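PDB 5L2P: arylesterase from Sulfolobus solfataricus, which hydrolyses aromatic esters and organophosphates such as phenyl acetate and paraoxon, with a broad substrate specificity. Local coordinates for residues Asp4-Asn9 and Leu284-Thr289; Lys40-Asp45 and Asp95-Ile100; Ile70-Asn75 and Glu106-Ser111; Leu174-Gln179 and Asn239-Ile244; Pro184-Asp189 and Ser230-Glu235. All coordinates share one frame; numbering follows the deposited sequence.

How the interactions relate
The five contacts are spread over one alpha/beta hydrolase fold. Interaction 1 joins the N-terminal helix to the start of the C-terminal helix 287-305, so the segments of all the others fall between its own. Interaction 2 touches it; its centre is about 16 Å from that of interaction 1 and about 15 Å from that of interaction 3. Helix 95-105 and strand 108-112, consecutive in the chain, link 2 with 3, whose segments alternate. Interactions 3 and 4 both reach the central sheet, their centres about 19 Å apart. Interaction 5 lies between the segments of interaction 4 in sequence, in the loops that follow strand 178-182 and precede strand 242-248. Interactions 1 and 5 come near the probable catalytic residues S156 and H281, whereas 3 and 4 lie away from them.

Interaction 1. Residues Asp4-Asn9 and Leu284-Thr289; sequences DPEVRN and LGSPRT
A salt-bridge network of D4, E6 and R288 joins the N-terminal starts of two helices, with D4 and S286 at their N-cap positions. E6 CG sits in the crowded position between backbone N and carbonyl carbon (chi1 58°); the extended chain then crosses R288 at about a right angle. R288, bent at chi3 (44°), brings NH2 to both carboxylates: 2.9 Å from E6 OE2, a weak bent hydrogen bond, and 3.3 Å from D4 OD2, at the guanidinium edge. The arginine charge probably offsets their repulsion. S286 OG stands 3.0 Å from E6 OE2 and 2.7 Å from T289 OG1, and its single proton can serve only one of them. V7 CG2 packs 3.7 Å from S286 CB. G285, at positive phi (83°) and with no side chain, lets its CA come 4.3 Å from V7 CA. The contact sets helix 5-17 against helix 287-305; V7 and S286 also cover strand 279-280, while D4 packs on M265 and R288 on L272 of the second subunit.

Interaction 2. Residues Lys40-Asp45 and Asp95-Ile100; sequences KAVPKD and DAISRI
V42 provides the apolar centre, its branches resting on one side of a helix: CB lies 3.9 Å from A96 CB, CG1 3.9 Å from I100 CD1, and CG2 4.1 Å from I97 CD1. The small methyl of A96 allows a close approach, so that V42 O lies 3.4 Å from A96 CB. Beside this, R99 runs extended from CG to NE, and NH1 donates to D45 O at 2.6 Å (144°), in the plane of both guanidinium and carbonyl. One shell out, D95 steadies that guanidinium: NE bonds to D95 OD2 at 2.7 Å, one helical turn back, from above the carboxylate plane. K44 crosses R99 obliquely, CB 3.9 Å from R99 CD, and passes across D95 at about a right angle, with NZ 3.8 Å from the same D95 OD2, a long salt bridge. D95 OD1 is held by Y67 OH, and the D45 carboxylate pairs with R291. The loop after helix 27-39 is thereby clamped on helix 95-105, between helix 287-305 and strand 61-68.

Interaction 3. Residues Ile70-Asn75 and Glu106-Ser111; sequences IKRTNN and ECTVIS
E106 reaches toward the crossing loop along an extended chain, its CG beside the backbone N and anti to the carbonyl carbon (chi1 -65°). Its CB meets K71 O at 3.3 Å and T73 OG1 at 3.2 Å; CG continues past K71 O at 3.5 Å; CD lies 3.5 Å from T73 OG1; OE1 then accepts the hydroxyl of T73 at 2.5 Å, from above the carboxylate plane. The other oxygen, OE2, is held by K302 in a salt bridge. T73 N donates to a lone pair of E106 O at 3.1 Å (158°), so the threonine hydroxyl adds a side-chain donor to the backbone one. N74 OD1 sits 3.2 Å from C107 CB; OD1 accepts from G76 N and ND2 donates to C105 O. T108 OG1 lies over one face of the R72 guanidinium, whose NH2 bonds to L143 O. E106, just past helix 95-105 and at positive phi, turns the chain toward strand 108-112. That strand lies between 61-68 and 77-81, the 1-2-4-3 order characteristic of the alpha/beta hydrolase fold.

Interaction 4. Residues Leu174-Gln179 and Asn239-Ile244; sequences LKLTAQ and NLPQAI
Three polar groups of Q179 find partners across the contact: its backbone N and O and its side-chain amide nitrogen. In the parallel pairing of strands 178-182 and 242-248 it stands opposite A243. Its N donates to Q242 O at 2.9 Å (154°), and its O takes the N-H of I244 at 2.9 Å, nearly along the C=O axis. As in parallel sheets generally, Q179 bonds to both neighbours of its partner A243. CA-H groups add to this, A178 CA lying 3.2 Å from Q242 O and A243 CA 3.3 Å from Q179 O. The Q179 side chain turns with CG between the backbone N and the carbonyl carbon (chi1 57°) and runs extended past A243 CB. NE2 then donates to P241 O at 3.1 Å and 172°, in its own amide plane and on a lone pair of that carbonyl. OE1 is bonded, weakly, by S166 OG. The edge of A243 turned to the next strand is used by backbone bonds to P270 and L272, and A178 bonds to T152. The P241 ring packs its CG 4.0 Å from L176 CB. The buried side-chain amide thus adds a third hydrogen bond, to the carbonyl of P241, beside the two of the backbone.

Interaction 5. Residues Pro184-Asp189 and Ser230-Glu235; sequences PFVYLD and SPLIAE
V186 turns the chain with psi near -3°, which aims its carbonyl at the other segment, while Y187 (chi1 -171°) and L232 (chi1 -162°) both hold CG anti to the backbone N, and the two side chains cross at about a right angle. In this alpha/beta hydrolase fold the two segments are loops, one following strand 178-182 and the other preceding strand 242-248. V186 O accepts the N-H of L232 at 3.1 Å, a nearly straight bond in the carbonyl plane that grips the short 3-10 turn 231-233. Proline suits the first position of that turn, where no N-H is needed. The P231 ring packs its CG 4.0 Å from V186 CG1. The beta-branched valine also sets CG2 4.2 Å from L232 CB. L232 CD2 touches Y187 CB at 3.7 Å, and S230 OG lies 3.6 Å from Y187 CA. Q256 OE1 accepts from the backbone nitrogens of V186 and Y187. The F185 ring meets W86 edge-to-face and lies about 6 Å, side chain to side chain, from S156, the probable nucleophile. Y187 OH hydrogen-bonds to L188 O of the third subunit, and L188 O to that subunit's Y187 OH.

Interaction 1. Residues Asp4-Asn9 and Leu284-Thr289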
# COMPACT_ATOMS: atom_id res chain seq x y z
N ASP A 4 -12.70 -12.95 2.14
CA ASP A 4 -14.01 -13.55 2.02
C ASP A 4 -14.14 -14.75 3.02
O ASP A 4 -13.29 -15.61 3.07
CB ASP A 4 -14.16 -14.02 0.58
CG ASP A 4 -15.55 -14.43 0.22
OD1 ASP A 4 -16.45 -14.54 1.10
OD2 ASP A 4 -15.72 -14.64 -0.99
N PRO A 5 -15.20 -14.77 3.83
CA PRO A 5 -15.38 -15.88 4.79
C PRO A 5 -15.30 -17.30 4.21
O PRO A 5 -14.76 -18.17 4.85
CB PRO A 5 -16.79 -15.62 5.37
CG PRO A 5 -16.93 -14.13 5.28
CD PRO A 5 -16.23 -13.73 3.99
N GLU A 6 -15.86 -17.52 3.02
CA GLU A 6 -15.75 -18.82 2.35
C GLU A 6 -14.30 -19.16 2.03
O GLU A 6 -13.90 -20.31 2.12
CB GLU A 6 -16.64 -18.92 1.07
CG GLU A 6 -16.38 -17.87 -0.01
CD GLU A 6 -17.36 -17.91 -1.20
OE1 GLU A 6 -17.95 -18.99 -1.48
OE2 GLU A 6 -17.52 -16.83 -1.86
N VAL A 7 -13.51 -18.16 1.67
CA VAL A 7 -12.09 -18.37 1.38
C VAL A 7 -11.32 -18.66 2.66
O VAL A 7 -10.45 -19.51 2.68
CB VAL A 7 -11.49 -17.17 0.65
CG1 VAL A 7 -9.97 -17.34 0.45
CG2 VAL A 7 -12.19 -16.97 -0.70
N ARG A 8 -11.63 -17.93 3.71
CA ARG A 8 -11.00 -18.13 5.01
C ARG A 8 -11.26 -19.58 5.53
O ARG A 8 -10.37 -20.23 6.03
CB ARG A 8 -11.56 -17.13 5.99
CG ARG A 8 -10.86 -17.04 7.33
CD ARG A 8 -11.75 -16.19 8.22
NE ARG A 8 -11.19 -15.79 9.52
CZ ARG A 8 -10.57 -14.64 9.78
NH1 ARG A 8 -10.34 -13.74 8.82
NH2 ARG A 8 -10.15 -14.38 11.01
N ASN A 9 -12.51 -20.03 5.42
CA ASN A 9 -12.89 -21.36 5.81
C ASN A 9 -12.14 -22.43 4.97
O ASN A 9 -11.68 -23.46 5.52
CB ASN A 9 -14.42 -21.53 5.68
CG ASN A 9 -15.19 -20.72 6.72
OD1 ASN A 9 -14.59 -20.02 7.55
ND2 ASN A 9 -16.53 -20.83 6.70
N LEU A 284 -9.12 -19.35 -5.13
CA LEU A 284 -9.37 -20.60 -4.44
C LEU A 284 -10.19 -20.41 -3.19
O LEU A 284 -9.99 -19.46 -2.43
CB LEU A 284 -8.03 -21.27 -4.13
CG LEU A 284 -7.53 -21.95 -5.42
CD1 LEU A 284 -6.01 -21.93 -5.50
CD2 LEU A 284 -8.09 -23.38 -5.58
N GLY A 285 -11.09 -21.36 -2.95
CA GLY A 285 -12.03 -21.27 -1.84
C GLY A 285 -13.26 -20.42 -2.14
O GLY A 285 -14.09 -20.21 -1.24
N SER A 286 -13.36 -19.90 -3.37
CA SER A 286 -14.50 -19.13 -3.80
C SER A 286 -14.89 -19.44 -5.24
O SER A 286 -14.52 -18.72 -6.16
CB SER A 286 -14.23 -17.63 -3.66
OG SER A 286 -15.40 -16.88 -4.01
N PRO A 287 -15.63 -20.54 -5.45
CA PRO A 287 -16.06 -20.87 -6.79
C PRO A 287 -16.95 -19.80 -7.42
O PRO A 287 -16.94 -19.67 -8.64
CB PRO A 287 -16.82 -22.22 -6.61
CG PRO A 287 -17.05 -22.37 -5.17
CD PRO A 287 -15.94 -21.62 -4.49
N ARG A 288 -17.71 -19.08 -6.62
CA ARG A 288 -18.53 -17.95 -7.12
C ARG A 288 -17.65 -16.87 -7.78
O ARG A 288 -17.92 -16.46 -8.90
CB ARG A 288 -19.37 -17.31 -5.98
CG ARG A 288 -20.19 -16.09 -6.43
CD ARG A 288 -20.95 -15.37 -5.29
NE ARG A 288 -20.10 -15.19 -4.11
CZ ARG A 288 -19.17 -14.23 -3.94
NH1 ARG A 288 -18.95 -13.27 -4.87
NH2 ARG A 288 -18.46 -14.22 -2.83
N THR A 289 -16.61 -16.44 -7.09
CA THR A 289 -15.66 -15.46 -7.66
C THR A 289 -14.94 -15.97 -8.91
O THR A 289 -14.75 -15.25 -9.89
CB THR A 289 -14.61 -15.04 -6.64
OG1 THR A 289 -15.26 -14.58 -5.47
CG2 THR A 289 -13.78 -13.94 -7.16

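Interaction 2. Residues Lys40-Asp45 and Asp95-Ile100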
# COMPACT_ATOMS: atom_id res chain seq x y z
N LYS A 40 -11.96 -30.52 -8.59
CA LYS A 40 -13.26 -30.46 -7.92
C LYS A 40 -13.69 -29.03 -7.52
O LYS A 40 -14.76 -28.85 -6.99
CB LYS A 40 -13.24 -31.35 -6.67
CG LYS A 40 -12.97 -32.83 -6.97
CD LYS A 40 -12.51 -33.62 -5.74
CE LYS A 40 -13.62 -34.06 -4.79
NZ LYS A 40 -14.22 -35.34 -5.26
N ALA A 41 -12.85 -28.04 -7.79
CA ALA A 41 -12.97 -26.70 -7.19
C ALA A 41 -14.18 -25.92 -7.73
O ALA A 41 -14.92 -25.33 -6.94
CB ALA A 41 -11.69 -25.89 -7.41
N VAL A 42 -14.37 -25.94 -9.05
CA VAL A 42 -15.50 -25.27 -9.69
C VAL A 42 -16.40 -26.32 -10.35
O VAL A 42 -15.91 -27.28 -10.93
CB VAL A 42 -15.02 -24.25 -10.75
CG1 VAL A 42 -16.18 -23.48 -11.37
CG2 VAL A 42 -14.00 -23.29 -10.14
N PRO A 43 -17.73 -26.15 -10.27
CA PRO A 43 -18.64 -27.09 -10.95
C PRO A 43 -18.62 -26.96 -12.47
O PRO A 43 -18.44 -25.87 -12.98
CB PRO A 43 -20.03 -26.72 -10.40
CG PRO A 43 -19.78 -25.91 -9.18
CD PRO A 43 -18.48 -25.20 -9.43
N LYS A 44 -18.82 -28.08 -13.18
CA LYS A 44 -18.76 -28.12 -14.64
C LYS A 44 -20.08 -27.77 -15.31
O LYS A 44 -21.09 -28.44 -15.11
CB LYS A 44 -18.36 -29.49 -15.13
CG LYS A 44 -16.94 -29.94 -14.77
CD LYS A 44 -16.73 -31.40 -15.25
CE LYS A 44 -15.31 -31.95 -15.14
NZ LYS A 44 -14.46 -31.20 -14.18
N ASP A 45 -20.06 -26.70 -16.11
CA ASP A 45 -21.22 -26.35 -16.92
C ASP A 45 -21.24 -27.21 -18.20
O ASP A 45 -20.20 -27.59 -18.72
CB ASP A 45 -21.20 -24.88 -17.29
CG ASP A 45 -21.51 -23.97 -16.11
OD1 ASP A 45 -21.13 -24.29 -14.97
OD2 ASP A 45 -22.09 -22.89 -16.34
N ASP A 95 -10.72 -27.92 -16.48
CA ASP A 95 -11.81 -28.25 -17.41
C ASP A 95 -13.04 -27.36 -17.19
O ASP A 95 -13.64 -26.88 -18.14
CB ASP A 95 -12.17 -29.73 -17.25
CG ASP A 95 -13.26 -30.18 -18.23
OD1 ASP A 95 -12.97 -30.50 -19.39
OD2 ASP A 95 -14.44 -30.23 -17.82
N ALA A 96 -13.40 -27.17 -15.93
CA ALA A 96 -14.57 -26.34 -15.55
C ALA A 96 -14.41 -24.87 -15.97
O ALA A 96 -15.40 -24.23 -16.37
CB ALA A 96 -14.83 -26.42 -14.04
N ILE A 97 -13.17 -24.37 -15.92
CA ILE A 97 -12.88 -23.03 -16.41
C ILE A 97 -13.06 -22.93 -17.91
O ILE A 97 -13.66 -21.95 -18.40
CB ILE A 97 -11.48 -22.54 -16.04
CG1 ILE A 97 -11.28 -22.58 -14.51
CG2 ILE A 97 -11.28 -21.11 -16.53
CD1 ILE A 97 -12.36 -21.88 -13.67
N SER A 98 -12.56 -23.94 -18.64
CA SER A 98 -12.64 -23.94 -20.09
C SER A 98 -14.07 -23.92 -20.57
O SER A 98 -14.38 -23.28 -21.56
CB SER A 98 -11.93 -25.15 -20.67
OG SER A 98 -10.60 -25.27 -20.19
N ARG A 99 -14.93 -24.67 -19.87
CA ARG A 99 -16.36 -24.76 -20.21
C ARG A 99 -17.07 -23.43 -20.02
O ARG A 99 -17.81 -22.99 -20.89
CB ARG A 99 -17.08 -25.82 -19.35
CG ARG A 99 -16.70 -27.22 -19.69
CD ARG A 99 -16.89 -28.18 -18.51
NE ARG A 99 -16.81 -29.55 -18.96
CZ ARG A 99 -17.78 -30.17 -19.61
NH1 ARG A 99 -18.92 -29.58 -19.86
NH2 ARG A 99 -17.63 -31.43 -20.00
N ILE A 100 -16.89 -22.81 -18.85
CA ILE A 100 -17.47 -21.50 -18.59
C ILE A 100 -16.92 -20.46 -19.57
O ILE A 100 -17.66 -19.59 -20.05
CB ILE A 100 -17.21 -21.03 -17.16
CG1 ILE A 100 -17.89 -21.96 -16.16
CG2 ILE A 100 -17.74 -19.62 -16.94
CD1 ILE A 100 -17.33 -21.83 -14.75

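Interaction 3. Residues Ile70-Asn75 and Glu106-Ser111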
# COMPACT_ATOMS: atom_id res chain seq x y z
N ILE A 70 -22.16 -24.00 -26.07
CA ILE A 70 -23.58 -24.28 -26.20
C ILE A 70 -24.15 -23.50 -27.37
O ILE A 70 -24.92 -24.03 -28.16
CB ILE A 70 -24.36 -23.87 -24.91
CG1 ILE A 70 -24.01 -24.78 -23.74
CG2 ILE A 70 -25.86 -23.95 -25.12
CD1 ILE A 70 -24.50 -26.22 -23.87
N LYS A 71 -23.80 -22.22 -27.45
CA LYS A 71 -24.21 -21.34 -28.55
C LYS A 71 -22.95 -20.69 -29.11
O LYS A 71 -22.26 -19.94 -28.40
CB LYS A 71 -25.20 -20.24 -28.08
CG LYS A 71 -26.16 -20.68 -26.97
CD LYS A 71 -27.51 -19.94 -26.98
CE LYS A 71 -28.64 -20.69 -26.24
NZ LYS A 71 -28.59 -20.57 -24.74
N ARG A 72 -22.67 -20.94 -30.39
CA ARG A 72 -21.51 -20.36 -31.05
C ARG A 72 -21.93 -19.16 -31.90
O ARG A 72 -22.66 -19.33 -32.85
CB ARG A 72 -20.86 -21.42 -31.93
CG ARG A 72 -19.45 -21.08 -32.37
CD ARG A 72 -18.89 -22.16 -33.28
NE ARG A 72 -17.56 -21.78 -33.73
CZ ARG A 72 -16.75 -22.52 -34.48
NH1 ARG A 72 -17.13 -23.72 -34.86
NH2 ARG A 72 -15.56 -22.04 -34.85
N THR A 73 -21.47 -17.97 -31.55
CA THR A 73 -21.87 -16.75 -32.25
C THR A 73 -20.70 -15.97 -32.86
O THR A 73 -20.92 -14.88 -33.42
CB THR A 73 -22.58 -15.79 -31.30
OG1 THR A 73 -21.71 -15.48 -30.21
CG2 THR A 73 -23.84 -16.40 -30.77
N ASN A 74 -19.47 -16.49 -32.75
CA ASN A 74 -18.35 -15.88 -33.45
C ASN A 74 -17.28 -16.91 -33.84
O ASN A 74 -17.30 -18.05 -33.37
CB ASN A 74 -17.74 -14.74 -32.64
CG ASN A 74 -17.12 -15.21 -31.36
OD1 ASN A 74 -16.05 -15.80 -31.35
ND2 ASN A 74 -17.80 -14.95 -30.24
N ASN A 75 -16.36 -16.47 -34.70
CA ASN A 75 -15.30 -17.34 -35.19
C ASN A 75 -13.96 -17.11 -34.48
O ASN A 75 -12.92 -17.38 -35.05
CB ASN A 75 -15.17 -17.23 -36.71
CG ASN A 75 -14.96 -15.79 -37.20
OD1 ASN A 75 -14.94 -14.86 -36.40
ND2 ASN A 75 -14.81 -15.60 -38.51
N GLU A 106 -18.68 -17.58 -26.26
CA GLU A 106 -19.50 -18.11 -27.34
C GLU A 106 -18.62 -18.46 -28.53
O GLU A 106 -18.93 -18.15 -29.70
CB GLU A 106 -20.62 -17.14 -27.71
CG GLU A 106 -21.62 -16.96 -26.58
CD GLU A 106 -22.63 -15.86 -26.83
OE1 GLU A 106 -22.99 -15.63 -28.02
OE2 GLU A 106 -23.04 -15.21 -25.83
N CYS A 107 -17.49 -19.10 -28.21
CA CYS A 107 -16.52 -19.46 -29.21
C CYS A 107 -15.76 -20.69 -28.78
O CYS A 107 -15.85 -21.14 -27.67
CB CYS A 107 -15.55 -18.30 -29.44
SG CYS A 107 -14.23 -18.19 -28.20
N THR A 108 -14.97 -21.21 -29.70
CA THR A 108 -14.19 -22.42 -29.49
C THR A 108 -13.01 -22.19 -28.55
O THR A 108 -12.34 -21.16 -28.62
CB THR A 108 -13.61 -22.86 -30.83
OG1 THR A 108 -14.63 -22.81 -31.86
CG2 THR A 108 -12.96 -24.27 -30.69
N VAL A 109 -12.78 -23.13 -27.65
CA VAL A 109 -11.68 -23.06 -26.70
C VAL A 109 -10.85 -24.34 -26.82
O VAL A 109 -11.41 -25.44 -26.91
CB VAL A 109 -12.21 -22.92 -25.28
CG1 VAL A 109 -11.09 -23.05 -24.25
CG2 VAL A 109 -12.95 -21.59 -25.12
N ILE A 110 -9.53 -24.20 -26.84
CA ILE A 110 -8.63 -25.35 -26.91
C ILE A 110 -7.68 -25.34 -25.72
O ILE A 110 -6.86 -24.42 -25.56
CB ILE A 110 -7.80 -25.35 -28.21
CG1 ILE A 110 -8.73 -25.45 -29.41
CG2 ILE A 110 -6.77 -26.48 -28.20
CD1 ILE A 110 -8.02 -25.39 -30.76
N SER A 111 -7.80 -26.37 -24.88
CA SER A 111 -6.99 -26.49 -23.69
C SER A 111 -5.79 -27.39 -24.02
O SER A 111 -5.95 -28.41 -24.71
CB SER A 111 -7.83 -27.10 -22.59
OG SER A 111 -7.14 -27.13 -21.36

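Interaction 4. Residues Leu174-Gln179 and Asn239-Ile244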
# COMPACT_ATOMS: atom_id res chain seq x y z
N LEU A 174 3.74 -13.88 -35.50
CA LEU A 174 2.45 -14.54 -35.40
C LEU A 174 1.50 -13.59 -34.66
O LEU A 174 1.79 -13.15 -33.54
CB LEU A 174 2.60 -15.87 -34.66
CG LEU A 174 1.37 -16.79 -34.53
CD1 LEU A 174 1.80 -18.25 -34.43
CD2 LEU A 174 0.48 -16.47 -33.34
N LYS A 175 0.39 -13.25 -35.28
CA LYS A 175 -0.54 -12.31 -34.68
C LYS A 175 -1.51 -13.00 -33.73
O LYS A 175 -2.10 -14.03 -34.06
CB LYS A 175 -1.34 -11.53 -35.73
CG LYS A 175 -2.07 -10.34 -35.14
CD LYS A 175 -3.45 -10.11 -35.76
CE LYS A 175 -4.26 -9.15 -34.90
NZ LYS A 175 -5.66 -9.03 -35.36
N LEU A 176 -1.65 -12.42 -32.55
CA LEU A 176 -2.65 -12.83 -31.58
C LEU A 176 -3.50 -11.62 -31.34
O LEU A 176 -2.98 -10.54 -31.24
CB LEU A 176 -2.00 -13.26 -30.26
CG LEU A 176 -1.11 -14.49 -30.37
CD1 LEU A 176 -0.34 -14.74 -29.09
CD2 LEU A 176 -1.93 -15.71 -30.70
N THR A 177 -4.80 -11.81 -31.23
CA THR A 177 -5.68 -10.68 -31.04
C THR A 177 -5.69 -10.19 -29.61
O THR A 177 -5.89 -9.00 -29.36
CB THR A 177 -7.12 -10.96 -31.57
OG1 THR A 177 -7.90 -9.77 -31.47
CG2 THR A 177 -7.80 -12.04 -30.77
N ALA A 178 -5.47 -11.10 -28.66
CA ALA A 178 -5.52 -10.78 -27.24
C ALA A 178 -4.76 -11.77 -26.37
O ALA A 178 -4.44 -12.87 -26.78
CB ALA A 178 -6.96 -10.72 -26.78
N GLN A 179 -4.43 -11.33 -25.15
CA GLN A 179 -3.80 -12.19 -24.15
C GLN A 179 -4.44 -11.93 -22.79
O GLN A 179 -4.68 -10.77 -22.40
CB GLN A 179 -2.29 -11.90 -24.07
CG GLN A 179 -1.95 -10.45 -23.76
CD GLN A 179 -0.47 -10.29 -23.48
OE1 GLN A 179 0.15 -11.15 -22.80
NE2 GLN A 179 0.14 -9.19 -24.00
N ASN A 239 4.22 -3.79 -29.01
CA ASN A 239 3.75 -4.63 -30.12
C ASN A 239 3.35 -6.03 -29.66
O ASN A 239 3.55 -7.01 -30.35
CB ASN A 239 4.81 -4.72 -31.22
CG ASN A 239 5.03 -3.41 -31.93
OD1 ASN A 239 4.10 -2.62 -32.12
ND2 ASN A 239 6.27 -3.18 -32.37
N LEU A 240 2.79 -6.09 -28.46
CA LEU A 240 2.26 -7.29 -27.93
C LEU A 240 0.76 -7.16 -27.99
O LEU A 240 0.23 -6.05 -28.13
CB LEU A 240 2.74 -7.50 -26.48
CG LEU A 240 4.20 -7.88 -26.33
CD1 LEU A 240 4.51 -8.01 -24.85
CD2 LEU A 240 4.52 -9.19 -27.02
N PRO A 241 0.04 -8.30 -27.85
CA PRO A 241 -1.40 -8.24 -28.01
C PRO A 241 -2.07 -7.44 -26.89
O PRO A 241 -1.60 -7.40 -25.76
CB PRO A 241 -1.83 -9.72 -28.03
CG PRO A 241 -0.66 -10.51 -27.64
CD PRO A 241 0.55 -9.68 -27.76
N GLN A 242 -3.19 -6.85 -27.22
CA GLN A 242 -4.08 -6.26 -26.24
C GLN A 242 -4.28 -7.22 -25.04
O GLN A 242 -4.61 -8.43 -25.22
CB GLN A 242 -5.41 -5.99 -26.97
CG GLN A 242 -6.52 -5.41 -26.13
CD GLN A 242 -7.79 -5.17 -26.95
OE1 GLN A 242 -7.89 -5.63 -28.10
NE2 GLN A 242 -8.75 -4.45 -26.36
N ALA A 243 -4.11 -6.69 -23.83
CA ALA A 243 -4.06 -7.51 -22.62
C ALA A 243 -5.19 -7.30 -21.61
O ALA A 243 -5.61 -6.18 -21.39
CB ALA A 243 -2.74 -7.33 -21.92
N ILE A 244 -5.64 -8.37 -21.00
CA ILE A 244 -6.48 -8.31 -19.82
C ILE A 244 -5.72 -9.02 -18.70
O ILE A 244 -5.70 -10.24 -18.66
CB ILE A 244 -7.84 -8.98 -20.06
CG1 ILE A 244 -8.56 -8.26 -21.20
CG2 ILE A 244 -8.69 -8.96 -18.80
CD1 ILE A 244 -9.78 -8.97 -21.75

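Interaction 5. Residues Pro184-Asp189 and Ser230-Glu235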
# COMPACT_ATOMS: atom_id res chain seq x y z
N PRO A 184 -0.76 -14.15 -13.10
CA PRO A 184 0.46 -14.68 -13.64
C PRO A 184 1.73 -14.57 -12.78
O PRO A 184 1.89 -13.63 -11.98
CB PRO A 184 0.69 -13.78 -14.88
CG PRO A 184 0.17 -12.45 -14.46
CD PRO A 184 -1.03 -12.77 -13.60
N PHE A 185 2.64 -15.51 -13.01
CA PHE A 185 4.05 -15.36 -12.63
C PHE A 185 4.81 -14.75 -13.81
O PHE A 185 4.82 -15.30 -14.91
CB PHE A 185 4.66 -16.72 -12.28
CG PHE A 185 6.11 -16.68 -11.95
CD1 PHE A 185 7.08 -16.66 -12.97
CD2 PHE A 185 6.55 -16.66 -10.64
CE1 PHE A 185 8.45 -16.63 -12.66
CE2 PHE A 185 7.91 -16.62 -10.35
CZ PHE A 185 8.85 -16.60 -11.37
N VAL A 186 5.47 -13.61 -13.57
CA VAL A 186 6.23 -12.91 -14.63
C VAL A 186 7.66 -12.54 -14.24
O VAL A 186 8.40 -12.03 -15.07
CB VAL A 186 5.52 -11.63 -15.07
CG1 VAL A 186 4.24 -11.97 -15.78
CG2 VAL A 186 5.24 -10.68 -13.90
N TYR A 187 8.06 -12.82 -13.00
CA TYR A 187 9.35 -12.35 -12.50
C TYR A 187 9.70 -13.02 -11.16
O TYR A 187 8.81 -13.43 -10.41
CB TYR A 187 9.29 -10.80 -12.28
CG TYR A 187 10.63 -10.18 -11.96
CD1 TYR A 187 11.68 -10.25 -12.88
CD2 TYR A 187 10.87 -9.54 -10.74
CE1 TYR A 187 12.93 -9.74 -12.59
CE2 TYR A 187 12.11 -8.95 -10.47
CZ TYR A 187 13.14 -9.06 -11.40
OH TYR A 187 14.42 -8.55 -11.19
N LEU A 188 10.99 -13.10 -10.85
CA LEU A 188 11.44 -13.50 -9.53
C LEU A 188 11.38 -12.30 -8.60
O LEU A 188 12.37 -11.62 -8.34
CB LEU A 188 12.87 -14.05 -9.56
CG LEU A 188 13.30 -14.80 -8.30
CD1 LEU A 188 12.66 -16.20 -8.24
CD2 LEU A 188 14.81 -14.89 -8.27
N ASP A 189 10.19 -12.03 -8.10
CA ASP A 189 9.96 -10.89 -7.23
C ASP A 189 10.30 -11.17 -5.79
O ASP A 189 9.64 -11.94 -5.15
CB ASP A 189 8.48 -10.50 -7.32
CG ASP A 189 8.09 -9.42 -6.37
OD1 ASP A 189 8.91 -8.55 -6.02
OD2 ASP A 189 6.92 -9.44 -5.99
N SER A 230 10.96 -15.06 -17.31
CA SER A 230 10.57 -13.82 -16.63
C SER A 230 10.32 -12.73 -17.62
O SER A 230 11.19 -11.89 -17.85
CB SER A 230 11.65 -13.37 -15.66
OG SER A 230 11.68 -14.19 -14.50
N PRO A 231 9.12 -12.72 -18.20
CA PRO A 231 8.82 -11.71 -19.22
C PRO A 231 8.90 -10.24 -18.74
O PRO A 231 9.03 -9.34 -19.55
CB PRO A 231 7.39 -12.06 -19.65
CG PRO A 231 6.89 -13.03 -18.63
CD PRO A 231 8.07 -13.72 -18.08
N LEU A 232 8.81 -10.02 -17.43
CA LEU A 232 8.91 -8.67 -16.91
C LEU A 232 10.32 -8.06 -17.17
O LEU A 232 10.44 -6.86 -17.27
CB LEU A 232 8.57 -8.68 -15.41
CG LEU A 232 8.23 -7.32 -14.82
CD1 LEU A 232 6.99 -6.69 -15.44
CD2 LEU A 232 8.04 -7.47 -13.32
N ILE A 233 11.34 -8.92 -17.29
CA ILE A 233 12.70 -8.46 -17.49
C ILE A 233 12.99 -8.20 -18.94
O ILE A 233 14.09 -7.80 -19.30
CB ILE A 233 13.74 -9.47 -16.91
CG1 ILE A 233 15.02 -8.71 -16.54
CG2 ILE A 233 14.05 -10.62 -17.86
CD1 ILE A 233 16.12 -9.57 -15.94
N ALA A 234 12.01 -8.41 -19.80
CA ALA A 234 12.19 -8.13 -21.23
C ALA A 234 12.54 -6.67 -21.46
O ALA A 234 11.94 -5.78 -20.87
CB ALA A 234 10.94 -8.49 -22.00
N GLU A 235 13.49 -6.41 -22.34
CA GLU A 235 13.82 -5.02 -22.75
C GLU A 235 12.65 -4.34 -23.41
O GLU A 235 12.35 -3.21 -23.09
CB GLU A 235 15.03 -4.99 -23.68
CG GLU A 235 16.32 -5.39 -22.97
CD GLU A 235 17.58 -5.10 -23.79
OE1 GLU A 235 17.58 -4.14 -24.61
OE2 GLU A 235 18.59 -5.82 -23.61